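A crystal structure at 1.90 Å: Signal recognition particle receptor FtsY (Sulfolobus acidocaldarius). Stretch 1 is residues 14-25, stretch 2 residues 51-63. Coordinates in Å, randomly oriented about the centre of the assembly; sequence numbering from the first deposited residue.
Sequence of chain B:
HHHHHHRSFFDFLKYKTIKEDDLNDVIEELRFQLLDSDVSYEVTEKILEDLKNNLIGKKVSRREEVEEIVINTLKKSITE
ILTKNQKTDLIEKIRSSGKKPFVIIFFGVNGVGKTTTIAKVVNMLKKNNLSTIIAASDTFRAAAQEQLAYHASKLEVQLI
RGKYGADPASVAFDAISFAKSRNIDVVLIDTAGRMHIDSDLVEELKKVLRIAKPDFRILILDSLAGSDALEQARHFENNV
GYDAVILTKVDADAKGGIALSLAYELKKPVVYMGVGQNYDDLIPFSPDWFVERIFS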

# COMPACT_ATOMS: atom_id res chain seq x y z
N LYS B 14 48.25 -11.55 -14.99
CA LYS B 14 47.58 -10.63 -15.89
C LYS B 14 46.25 -10.19 -15.27
O LYS B 14 45.92 -9.01 -15.23
CB LYS B 14 47.33 -11.29 -17.25
CG LYS B 14 48.51 -12.07 -17.78
CD LYS B 14 48.15 -12.86 -19.04
CE LYS B 14 46.92 -13.72 -18.82
NZ LYS B 14 47.04 -14.60 -17.62
N TYR B 15 45.50 -11.17 -14.78
CA TYR B 15 44.20 -10.91 -14.20
C TYR B 15 44.32 -10.90 -12.68
O TYR B 15 45.04 -11.72 -12.10
CB TYR B 15 43.19 -11.98 -14.64
CG TYR B 15 43.34 -12.41 -16.09
CD1 TYR B 15 43.34 -13.76 -16.44
CD2 TYR B 15 43.47 -11.47 -17.11
CE1 TYR B 15 43.47 -14.16 -17.76
CE2 TYR B 15 43.61 -11.87 -18.43
CZ TYR B 15 43.60 -13.21 -18.75
OH TYR B 15 43.73 -13.61 -20.06
N LYS B 16 43.62 -9.97 -12.03
CA LYS B 16 43.61 -9.89 -10.57
C LYS B 16 42.50 -10.73 -9.96
O LYS B 16 41.43 -10.87 -10.54
CB LYS B 16 43.50 -8.44 -10.09
CG LYS B 16 44.77 -7.62 -10.25
CD LYS B 16 45.95 -8.25 -9.52
CE LYS B 16 47.19 -7.38 -9.62
NZ LYS B 16 48.42 -8.07 -9.12
N THR B 17 42.76 -11.30 -8.79
CA THR B 17 41.79 -12.15 -8.12
C THR B 17 40.92 -11.34 -7.15
O THR B 17 41.42 -10.62 -6.29
CB THR B 17 42.50 -13.28 -7.35
OG1 THR B 17 43.32 -14.03 -8.25
CG2 THR B 17 41.48 -14.21 -6.72
N ILE B 18 39.61 -11.47 -7.29
CA ILE B 18 38.70 -10.74 -6.41
C ILE B 18 38.70 -11.33 -5.01
O ILE B 18 38.50 -12.53 -4.83
CB ILE B 18 37.27 -10.73 -6.96
CG1 ILE B 18 37.22 -10.05 -8.32
CG2 ILE B 18 36.34 -10.05 -5.97
CD1 ILE B 18 35.84 -10.08 -8.96
N LYS B 19 38.93 -10.47 -4.02
CA LYS B 19 38.89 -10.85 -2.62
C LYS B 19 37.73 -10.12 -1.96
O LYS B 19 37.23 -9.14 -2.52
CB LYS B 19 40.18 -10.47 -1.91
CG LYS B 19 41.45 -10.94 -2.62
CD LYS B 19 41.47 -12.45 -2.73
CE LYS B 19 42.72 -12.92 -3.49
NZ LYS B 19 43.96 -12.48 -2.81
N GLU B 20 37.33 -10.58 -0.78
CA GLU B 20 36.19 -9.96 -0.08
C GLU B 20 36.38 -8.47 0.12
O GLU B 20 35.46 -7.69 -0.11
CB GLU B 20 35.90 -10.66 1.25
CG GLU B 20 34.56 -10.20 1.86
CD GLU B 20 34.22 -10.89 3.16
OE1 GLU B 20 35.08 -11.60 3.71
OE2 GLU B 20 33.07 -10.72 3.63
N ASP B 21 37.59 -8.09 0.53
CA ASP B 21 37.96 -6.70 0.76
C ASP B 21 37.73 -5.80 -0.46
O ASP B 21 37.44 -4.61 -0.31
CB ASP B 21 39.43 -6.63 1.20
CG ASP B 21 39.93 -5.21 1.36
OD1 ASP B 21 40.72 -4.76 0.51
OD2 ASP B 21 39.53 -4.55 2.35
N ASP B 22 37.84 -6.37 -1.65
CA ASP B 22 37.57 -5.63 -2.88
C ASP B 22 36.08 -5.28 -3.01
O ASP B 22 35.72 -4.32 -3.69
CB ASP B 22 37.98 -6.45 -4.11
CG ASP B 22 39.48 -6.75 -4.15
OD1 ASP B 22 40.27 -5.81 -3.95
OD2 ASP B 22 39.85 -7.92 -4.37
N LEU B 23 35.23 -6.07 -2.36
CA LEU B 23 33.78 -6.01 -2.60
C LEU B 23 32.99 -5.19 -1.58
O LEU B 23 31.85 -4.79 -1.83
CB LEU B 23 33.20 -7.42 -2.63
CG LEU B 23 33.72 -8.39 -3.69
CD1 LEU B 23 32.98 -9.70 -3.62
CD2 LEU B 23 33.60 -7.78 -5.07
N ASN B 24 33.60 -4.95 -0.42
CA ASN B 24 32.88 -4.36 0.71
C ASN B 24 32.15 -3.04 0.45
O ASN B 24 30.96 -2.93 0.73
CB ASN B 24 33.81 -4.23 1.92
CG ASN B 24 34.16 -5.57 2.53
OD1 ASN B 24 33.41 -6.54 2.37
ND2 ASN B 24 35.28 -5.64 3.23
N ASP B 25 32.86 -2.05 -0.08
CA ASP B 25 32.25 -0.75 -0.34
C ASP B 25 31.09 -0.82 -1.32
O ASP B 25 30.04 -0.21 -1.10
CB ASP B 25 33.29 0.24 -0.86
CG ASP B 25 34.24 0.69 0.21
OD1 ASP B 25 33.91 0.51 1.40
OD2 ASP B 25 35.32 1.23 -0.14
N LEU B 51 25.88 -12.86 -4.32
CA LEU B 51 26.73 -12.05 -5.17
C LEU B 51 28.20 -12.12 -4.73
O LEU B 51 29.09 -12.42 -5.54
CB LEU B 51 26.23 -10.60 -5.16
CG LEU B 51 27.02 -9.58 -5.97
CD1 LEU B 51 27.09 -10.00 -7.44
CD2 LEU B 51 26.42 -8.18 -5.80
N LYS B 52 28.45 -11.87 -3.45
CA LYS B 52 29.80 -11.97 -2.89
C LYS B 52 30.42 -13.35 -3.14
O LYS B 52 31.57 -13.47 -3.58
CB LYS B 52 29.77 -11.67 -1.39
CG LYS B 52 31.08 -11.95 -0.68
CD LYS B 52 30.96 -11.66 0.81
CE LYS B 52 30.57 -10.21 1.08
NZ LYS B 52 30.72 -9.86 2.52
N ASN B 53 29.65 -14.40 -2.87
CA ASN B 53 30.14 -15.76 -3.04
C ASN B 53 30.43 -16.13 -4.48
O ASN B 53 31.35 -16.90 -4.76
CB ASN B 53 29.17 -16.76 -2.43
CG ASN B 53 29.14 -16.70 -0.93
OD1 ASN B 53 30.17 -16.52 -0.30
ND2 ASN B 53 27.95 -16.83 -0.36
N ASN B 54 29.65 -15.59 -5.40
CA ASN B 54 29.91 -15.83 -6.81
C ASN B 54 31.20 -15.17 -7.25
O ASN B 54 31.87 -15.64 -8.17
CB ASN B 54 28.76 -15.33 -7.67
CG ASN B 54 28.96 -15.63 -9.14
OD1 ASN B 54 29.57 -14.84 -9.87
ND2 ASN B 54 28.46 -16.77 -9.59
N LEU B 55 31.57 -14.07 -6.61
CA LEU B 55 32.70 -13.27 -7.09
C LEU B 55 34.03 -13.53 -6.37
O LEU B 55 35.10 -13.35 -6.97
CB LEU B 55 32.36 -11.78 -7.08
CG LEU B 55 31.29 -11.40 -8.11
CD1 LEU B 55 30.83 -9.96 -7.93
CD2 LEU B 55 31.82 -11.62 -9.52
N ILE B 56 33.97 -13.95 -5.10
CA ILE B 56 35.18 -14.21 -4.34
C ILE B 56 35.93 -15.33 -5.05
O ILE B 56 35.43 -16.45 -5.15
CB ILE B 56 34.90 -14.68 -2.89
CG1 ILE B 56 34.19 -13.59 -2.09
CG2 ILE B 56 36.22 -15.03 -2.19
CD1 ILE B 56 34.87 -12.29 -2.18
N GLY B 57 37.11 -15.01 -5.55
CA GLY B 57 37.94 -16.01 -6.21
C GLY B 57 37.99 -15.89 -7.72
O GLY B 57 38.86 -16.49 -8.37
N LYS B 58 37.07 -15.11 -8.29
CA LYS B 58 37.03 -14.90 -9.73
C LYS B 58 38.13 -13.94 -10.17
O LYS B 58 38.47 -13.01 -9.46
CB LYS B 58 35.67 -14.36 -10.18
CG LYS B 58 34.49 -15.25 -9.83
CD LYS B 58 34.62 -16.65 -10.40
CE LYS B 58 33.33 -17.44 -10.22
NZ LYS B 58 33.50 -18.88 -10.62
N LYS B 59 38.70 -14.20 -11.35
CA LYS B 59 39.75 -13.34 -11.88
C LYS B 59 39.16 -12.17 -12.66
O LYS B 59 38.02 -12.23 -13.11
CB LYS B 59 40.68 -14.15 -12.79
CG LYS B 59 41.41 -15.29 -12.09
CD LYS B 59 42.24 -16.07 -13.10
CE LYS B 59 42.99 -17.21 -12.44
NZ LYS B 59 43.85 -17.95 -13.42
N VAL B 60 39.95 -11.11 -12.81
CA VAL B 60 39.51 -9.92 -13.52
C VAL B 60 40.72 -9.12 -13.99
O VAL B 60 41.76 -9.12 -13.33
CB VAL B 60 38.59 -9.05 -12.64
CG1 VAL B 60 39.36 -8.48 -11.45
CG2 VAL B 60 37.95 -7.94 -13.45
N SER B 61 40.59 -8.45 -15.13
CA SER B 61 41.68 -7.66 -15.69
C SER B 61 42.13 -6.55 -14.74
O SER B 61 41.33 -6.03 -13.95
CB SER B 61 41.29 -7.06 -17.04
OG SER B 61 42.30 -6.21 -17.53
N ARG B 62 43.40 -6.18 -14.83
CA ARG B 62 44.00 -5.20 -13.93
C ARG B 62 43.37 -3.81 -14.04
O ARG B 62 43.05 -3.19 -13.02
CB ARG B 62 45.51 -5.11 -14.15
CG ARG B 62 46.28 -6.28 -13.58
CD ARG B 62 47.72 -6.29 -14.06
NE ARG B 62 48.47 -7.40 -13.48
CZ ARG B 62 49.72 -7.70 -13.80
NH1 ARG B 62 50.37 -6.99 -14.72
NH2 ARG B 62 50.33 -8.73 -13.22
N ARG B 63 43.20 -3.31 -15.26
CA ARG B 63 42.63 -1.99 -15.45
C ARG B 63 41.10 -2.02 -15.58
O ARG B 63 40.49 -1.09 -16.10
CB ARG B 63 43.27 -1.26 -16.63
CG ARG B 63 43.14 0.26 -16.55
CD ARG B 63 43.82 0.97 -17.71
NE ARG B 63 45.27 0.93 -17.60
CZ ARG B 63 46.04 0.03 -18.21
NH1 ARG B 63 45.49 -0.91 -18.96
NH2 ARG B 63 47.36 0.07 -18.06

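Two short strands pair antiparallel through their backbones, and the pairing runs on into an apolar cluster and a salt bridge where each strand is connected to a helix. The strand around Lys-16 lies against the strand around Val-60, their directions 137° apart. Lys-16 and Val-60 form the hydrogen-bonded pair: Lys-16 N to Val-60 O is very short at 2.4 Å, while the return bond from Val-60 N to Lys-16 O, 2.7 Å, is bent and weak. Beyond the strands, backbone hydrogen bonding continues with better geometry, Ile-18 N to Lys-58 O and Gly-57 N to Ile-18 O each spanning 2.9 Å. Gly-57 sits in a type II turn from Leu-55 to Lys-58, closed by Lys-58 N to Leu-55 O at 3.0 Å; its positive phi would jam a CB against the preceding carbonyl. Buried Ile-18 points toward the other stretch, its CG1 4.1 Å from Val-60 CG1 and its CD1 4.3 Å from Leu-55 CB. Leu-23 extends this apolar patch, with CD1 3.5 Å from Ile-56 CD1 and 4.1 Å from Leu-55 CB. Alongside, Lys-52 NZ donates to Glu-20 OE2 at 2.7 Å, a salt bridge linking the two stretches. At the other end, Lys-16 CG packs 3.9 Å from Arg-62 CG, aliphatic contact despite their like charges.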